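Local coordinates for AB hydrolase-1 domain-containing protein (Streptococcus mutans, PDB 4L9A) that is an alpha/beta hydrolase, probably acting as a carboxylesterase, from a bacterium that causes tooth decay, at residues L175-L178 and K179-R183; Q190-Q193 and L194-Y198. One frame throughout, in Å; residues are numbered along the deposited sequence.

Contact 1: residues L175-L178 and K179-R183; sequences LNYL and KDLSR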
loop_
_atom_site.group_PDB
_atom_site.type_symbol
_atom_site.label_atom_id
_atom_site.label_comp_id
_atom_site.label_asym_id
_atom_site.label_seq_id
_atom_site.Cartn_x
_atom_site.Cartn_y
_atom_site.Cartn_z
ATOM N N LEU A 175 1.799 7.236 -18.073
ATOM C CA LEU A 175 0.360 7.126 -17.883
ATOM C C LEU A 175 -0.200 5.955 -18.698
ATOM O O LEU A 175 -0.915 5.111 -18.169
ATOM C CB LEU A 175 -0.327 8.438 -18.282
ATOM C CG LEU A 175 -1.809 8.620 -17.949
ATOM C CD1 LEU A 175 -2.011 8.706 -16.450
ATOM C CD2 LEU A 175 -2.359 9.881 -18.619
ATOM N N ASN A 176 0.134 5.905 -19.984
ATOM C CA ASN A 176 -0.325 4.817 -20.852
ATOM C C ASN A 176 0.106 3.417 -20.397
ATOM O O ASN A 176 -0.608 2.434 -20.614
ATOM C CB ASN A 176 0.103 5.064 -22.302
ATOM C CG ASN A 176 -0.583 6.280 -22.910
ATOM O OD1 ASN A 176 -1.670 6.673 -22.480
ATOM N ND2 ASN A 176 0.049 6.880 -23.914
ATOM N N TYR A 177 1.277 3.327 -19.776
ATOM C CA TYR A 177 1.738 2.060 -19.223
ATOM C C TYR A 177 0.798 1.588 -18.114
ATOM O O TYR A 177 0.407 0.423 -18.087
ATOM C CB TYR A 177 3.169 2.188 -18.705
ATOM C CG TYR A 177 3.684 0.969 -17.975
ATOM C CD1 TYR A 177 4.252 -0.099 -18.669
ATOM C CD2 TYR A 177 3.630 0.897 -16.590
ATOM C CE1 TYR A 177 4.740 -1.215 -17.988
ATOM C CE2 TYR A 177 4.107 -0.198 -15.905
ATOM C CZ TYR A 177 4.663 -1.256 -16.603
ATOM O OH TYR A 177 5.143 -2.352 -15.905
ATOM N N LEU A 178 0.428 2.490 -17.207
ATOM C CA LEU A 178 -0.523 2.143 -16.149
ATOM C C LEU A 178 -1.908 1.814 -16.699
ATOM O O LEU A 178 -2.547 0.867 -16.234
ATOM C CB LEU A 178 -0.624 3.260 -15.115
ATOM C CG LEU A 178 0.655 3.446 -14.305
ATOM C CD1 LEU A 178 0.523 4.663 -13.400
ATOM C CD2 LEU A 178 0.969 2.177 -13.502
ATOM N N LYS A 179 -2.356 2.599 -17.682
ATOM C CA LYS A 179 -3.639 2.375 -18.331
ATOM C C LYS A 179 -3.707 0.996 -18.969
ATOM O O LYS A 179 -4.698 0.284 -18.813
ATOM C CB LYS A 179 -3.908 3.441 -19.401
ATOM C CG LYS A 179 -4.322 4.810 -18.871
ATOM C CD LYS A 179 -5.794 5.086 -19.161
ATOM C CE LYS A 179 -6.333 6.305 -18.402
ATOM N NZ LYS A 179 -5.729 7.594 -18.836
ATOM N N ASP A 180 -2.662 0.625 -19.710
ATOM C CA ASP A 180 -2.616 -0.693 -20.362
ATOM C C ASP A 180 -2.611 -1.810 -19.323
ATOM O O ASP A 180 -3.316 -2.814 -19.455
ATOM C CB ASP A 180 -1.388 -0.825 -21.271
ATOM C CG ASP A 180 -1.490 0.045 -22.513
ATOM O OD1 ASP A 180 -2.620 0.467 -22.856
ATOM O OD2 ASP A 180 -0.446 0.310 -23.146
ATOM N N LEU A 181 -1.817 -1.620 -18.280
ATOM C CA LEU A 181 -1.663 -2.629 -17.250
ATOM C C LEU A 181 -2.989 -2.844 -16.512
ATOM O O LEU A 181 -3.460 -3.980 -16.376
ATOM C CB LEU A 181 -0.566 -2.190 -16.277
ATOM C CG LEU A 181 0.108 -3.274 -15.454
ATOM C CD1 LEU A 181 0.712 -4.310 -16.383
ATOM C CD2 LEU A 181 1.167 -2.672 -14.534
ATOM N N SER A 182 -3.587 -1.752 -16.037
ATOM C CA SER A 182 -4.849 -1.836 -15.294
ATOM C C SER A 182 -5.984 -2.365 -16.175
ATOM O O SER A 182 -6.852 -3.113 -15.710
ATOM C CB SER A 182 -5.221 -0.479 -14.671
ATOM O OG SER A 182 -5.322 0.534 -15.659
ATOM N N ARG A 183 -5.966 -1.974 -17.448
ATOM C CA ARG A 183 -6.953 -2.438 -18.419
ATOM C C ARG A 183 -6.952 -3.971 -18.533
ATOM O O ARG A 183 -8.005 -4.600 -18.687
ATOM C CB ARG A 183 -6.694 -1.800 -19.791
ATOM C CG ARG A 183 -7.915 -1.767 -20.725
ATOM C CD ARG A 183 -7.636 -0.958 -21.995
ATOM N NE ARG A 183 -8.556 0.173 -22.123
ATOM C CZ ARG A 183 -8.182 1.450 -22.165
ATOM N NH1 ARG A 183 -6.896 1.779 -22.101
ATOM N NH2 ARG A 183 -9.097 2.403 -22.278
#
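Lys179 rises one helical turn from Leu175, and the two side chains run alongside each other. Lys179 N bonds to Leu175 O at 2.9 Å. From there the aliphatic part hugs the same carbonyl. Lys179 CB lies 3.6 Å from Leu175 O, and Lys179 CG lies 3.5 Å from that oxygen. The first torsion (chi1 -76°) sets CG beside the backbone N, and so next to the carbonyl oxygen which that N binds. Bends at chi2 and chi4 then bring the tip back beside the leucine. CD and CE carry the chain past the carbonyl. Lys179 NZ ends next to the isobutyl group, 4.1 Å from Leu175 CD2. The ammonium also makes a cation-pi contact with Trp195, on the next helix.

The turn belongs to helix 171-185. In chain order this helix comes between strands 134-141 and 235-239 of the central sheet, where the cap of the alpha/beta hydrolase family is usually inserted.

On another side of the helix, Tyr177 and Leu181 also run side by side. Leu181 CD2 approaches Tyr177 CE2 obliquely at 4.1 Å, and His267 packs against both side chains. Ser182 sits at the buried side. Ser182 N bonds to Leu178 O at 2.8 Å. Ser182 OG is 2.9 Å from Leu178 O and 3.2 Å from Lys179 O, two acceptors for a single proton. The indole NE1 of Trp195 is a further hydrogen-bond partner of this hydroxyl.

Contact 2: residues Q190-Q193 and L194-Y198; sequences QFKQ and LWRGY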
loop_
_atom_site.group_PDB
_atom_site.type_symbol
_atom_site.label_atom_id
_atom_site.label_comp_id
_atom_site.label_asym_id
_atom_site.label_seq_id
_atom_site.Cartn_x
_atom_site.Cartn_y
_atom_site.Cartn_z
ATOM N N GLN A 190 -14.412 -1.588 -13.138
ATOM C CA GLN A 190 -13.454 -1.275 -12.086
ATOM C C GLN A 190 -12.258 -0.530 -12.658
ATOM O O GLN A 190 -11.625 0.273 -11.975
ATOM C CB GLN A 190 -13.069 -2.536 -11.298
ATOM C CG GLN A 190 -14.284 -3.087 -10.529
ATOM C CD GLN A 190 -13.969 -4.207 -9.555
ATOM O OE1 GLN A 190 -13.261 -5.169 -9.889
ATOM N NE2 GLN A 190 -14.514 -4.095 -8.333
ATOM N N PHE A 191 -11.979 -0.771 -13.929
ATOM C CA PHE A 191 -11.017 0.041 -14.662
ATOM C C PHE A 191 -11.444 1.513 -14.699
ATOM O O PHE A 191 -10.702 2.389 -14.268
ATOM C CB PHE A 191 -10.870 -0.504 -16.074
ATOM C CG PHE A 191 -10.035 0.356 -16.984
ATOM C CD1 PHE A 191 -10.636 1.150 -17.946
ATOM C CD2 PHE A 191 -8.652 0.345 -16.902
ATOM C CE1 PHE A 191 -9.872 1.933 -18.801
ATOM C CE2 PHE A 191 -7.883 1.124 -17.750
ATOM C CZ PHE A 191 -8.492 1.915 -18.703
ATOM N N LYS A 192 -12.638 1.789 -15.217
ATOM C CA LYS A 192 -13.089 3.177 -15.304
ATOM C C LYS A 192 -13.161 3.827 -13.922
ATOM O O LYS A 192 -12.835 5.001 -13.761
ATOM C CB LYS A 192 -14.420 3.292 -16.053
ATOM C CG LYS A 192 -14.284 3.202 -17.571
ATOM C CD LYS A 192 -15.619 3.456 -18.279
ATOM C CE LYS A 192 -15.533 3.209 -19.784
ATOM N NZ LYS A 192 -14.805 4.286 -20.501
ATOM N N GLN A 193 -13.569 3.059 -12.917
ATOM C CA GLN A 193 -13.668 3.596 -11.566
ATOM C C GLN A 193 -12.255 3.929 -11.056
ATOM O O GLN A 193 -12.001 5.030 -10.575
ATOM C CB GLN A 193 -14.403 2.613 -10.639
ATOM C CG GLN A 193 -14.865 3.226 -9.312
ATOM C CD GLN A 193 -15.883 4.361 -9.499
ATOM O OE1 GLN A 193 -16.788 4.266 -10.326
ATOM N NE2 GLN A 193 -15.727 5.438 -8.728
ATOM N N LEU A 194 -11.328 2.988 -11.201
ATOM C CA LEU A 194 -9.931 3.247 -10.860
ATOM C C LEU A 194 -9.465 4.575 -11.462
ATOM O O LEU A 194 -8.859 5.396 -10.779
ATOM C CB LEU A 194 -9.031 2.119 -11.369
ATOM C CG LEU A 194 -7.540 2.204 -11.015
ATOM C CD1 LEU A 194 -7.330 1.991 -9.523
ATOM C CD2 LEU A 194 -6.736 1.163 -11.821
ATOM N N TRP A 195 -9.750 4.795 -12.741
ATOM C CA TRP A 195 -9.246 6.003 -13.386
ATOM C C TRP A 195 -10.047 7.265 -13.034
ATOM O O TRP A 195 -9.520 8.374 -13.115
ATOM C CB TRP A 195 -9.055 5.804 -14.900
ATOM C CG TRP A 195 -7.851 4.924 -15.145
ATOM C CD1 TRP A 195 -7.850 3.589 -15.395
ATOM C CD2 TRP A 195 -6.475 5.319 -15.056
ATOM N NE1 TRP A 195 -6.553 3.128 -15.500
ATOM C CE2 TRP A 195 -5.693 4.176 -15.302
ATOM C CE3 TRP A 195 -5.828 6.540 -14.818
ATOM C CZ2 TRP A 195 -4.295 4.210 -15.305
ATOM C CZ3 TRP A 195 -4.445 6.575 -14.823
ATOM C CH2 TRP A 195 -3.692 5.417 -15.070
ATOM N N ARG A 196 -11.301 7.096 -12.622
ATOM C CA ARG A 196 -12.063 8.243 -12.125
ATOM C C ARG A 196 -11.381 8.830 -10.890
ATOM O O ARG A 196 -11.303 10.039 -10.739
ATOM C CB ARG A 196 -13.513 7.870 -11.811
ATOM C CG ARG A 196 -14.381 7.712 -13.033
ATOM C CD ARG A 196 -15.843 7.483 -12.665
ATOM N NE ARG A 196 -16.623 7.162 -13.861
ATOM C CZ ARG A 196 -17.104 5.954 -14.140
ATOM N NH1 ARG A 196 -16.905 4.941 -13.295
ATOM N NH2 ARG A 196 -17.791 5.760 -15.261
ATOM N N GLY A 197 -10.866 7.972 -10.016
ATOM C CA GLY A 197 -10.148 8.445 -8.843
ATOM C C GLY A 197 -8.830 9.129 -9.180
ATOM O O GLY A 197 -8.508 10.200 -8.651
ATOM N N TYR A 198 -8.053 8.499 -10.056
ATOM C CA TYR A 198 -6.827 9.110 -10.557
ATOM C C TYR A 198 -7.099 10.509 -11.097
ATOM O O TYR A 198 -6.414 11.472 -10.748
ATOM C CB TYR A 198 -6.233 8.249 -11.676
ATOM C CG TYR A 198 -4.917 8.769 -12.206
ATOM C CD1 TYR A 198 -4.878 9.818 -13.107
ATOM C CD2 TYR A 198 -3.714 8.211 -11.794
ATOM C CE1 TYR A 198 -3.678 10.297 -13.587
ATOM C CE2 TYR A 198 -2.513 8.679 -12.265
ATOM C CZ TYR A 198 -2.498 9.720 -13.161
ATOM O OH TYR A 198 -1.304 10.193 -13.640
#
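Leu194 N gives Gln190 O a 2.8 Å hydrogen bond. This is a routine i to i+4 bond of helix 188-206, part of the probable cap of this alpha/beta hydrolase. One residue on, Phe191 and Trp195 form an offset edge-to-face aromatic pair. The indole turns the edge of its five-membered ring to the face of the phenyl ring, with centroids 4.7 Å apart and planes at 60°. Trp195 CD1 lies 3.4 Å above the Phe191 plane, offset toward the rim. Phe191 CG is anti to its own N (chi1 173°), which leans the ring toward the following turn, where it meets the indole. The other end of the indole serves Tyr198: Trp195 CZ3 stands over the centre of the phenol face. Phe53 adds a further edge-to-face contact to Trp195.

Another side of the helix carries Lys192, Gln193 and Arg196. Gln193 and Arg196 cross at about a right angle, their amide and guanidinium planes well out of parallel. Lys192 CB lies over one face of the guanidinium, 4.1 Å from Arg196 NH1. At the guanidinium edge, Arg196 NH1 makes a weak, bent hydrogen bond to Gln193 OE1 at 3.0 Å.

Contacts 1 and 2 lie on consecutive helices, 171-185 and 188-206, with a short connection between them. Contact 1 comes first in the chain. Their centres are about 11 Å apart. In chain order both helices come between strands 134-141 and 235-239 of the eight-stranded mixed sheet, so they probably form part of the cap over the hydrolase core. The two contacts meet directly. Ser182 OG and Trp195 NE1 are 2.9 Å apart, a probable hydrogen bond. Leu175 CD1 packs 3.3 Å from Tyr198 OH, and Lys179 O packs 3.5 Å from Phe191 CE2. The side of helix 188-206 that carries Phe191, Trp195 and Tyr198 thus packs on helix 171-185.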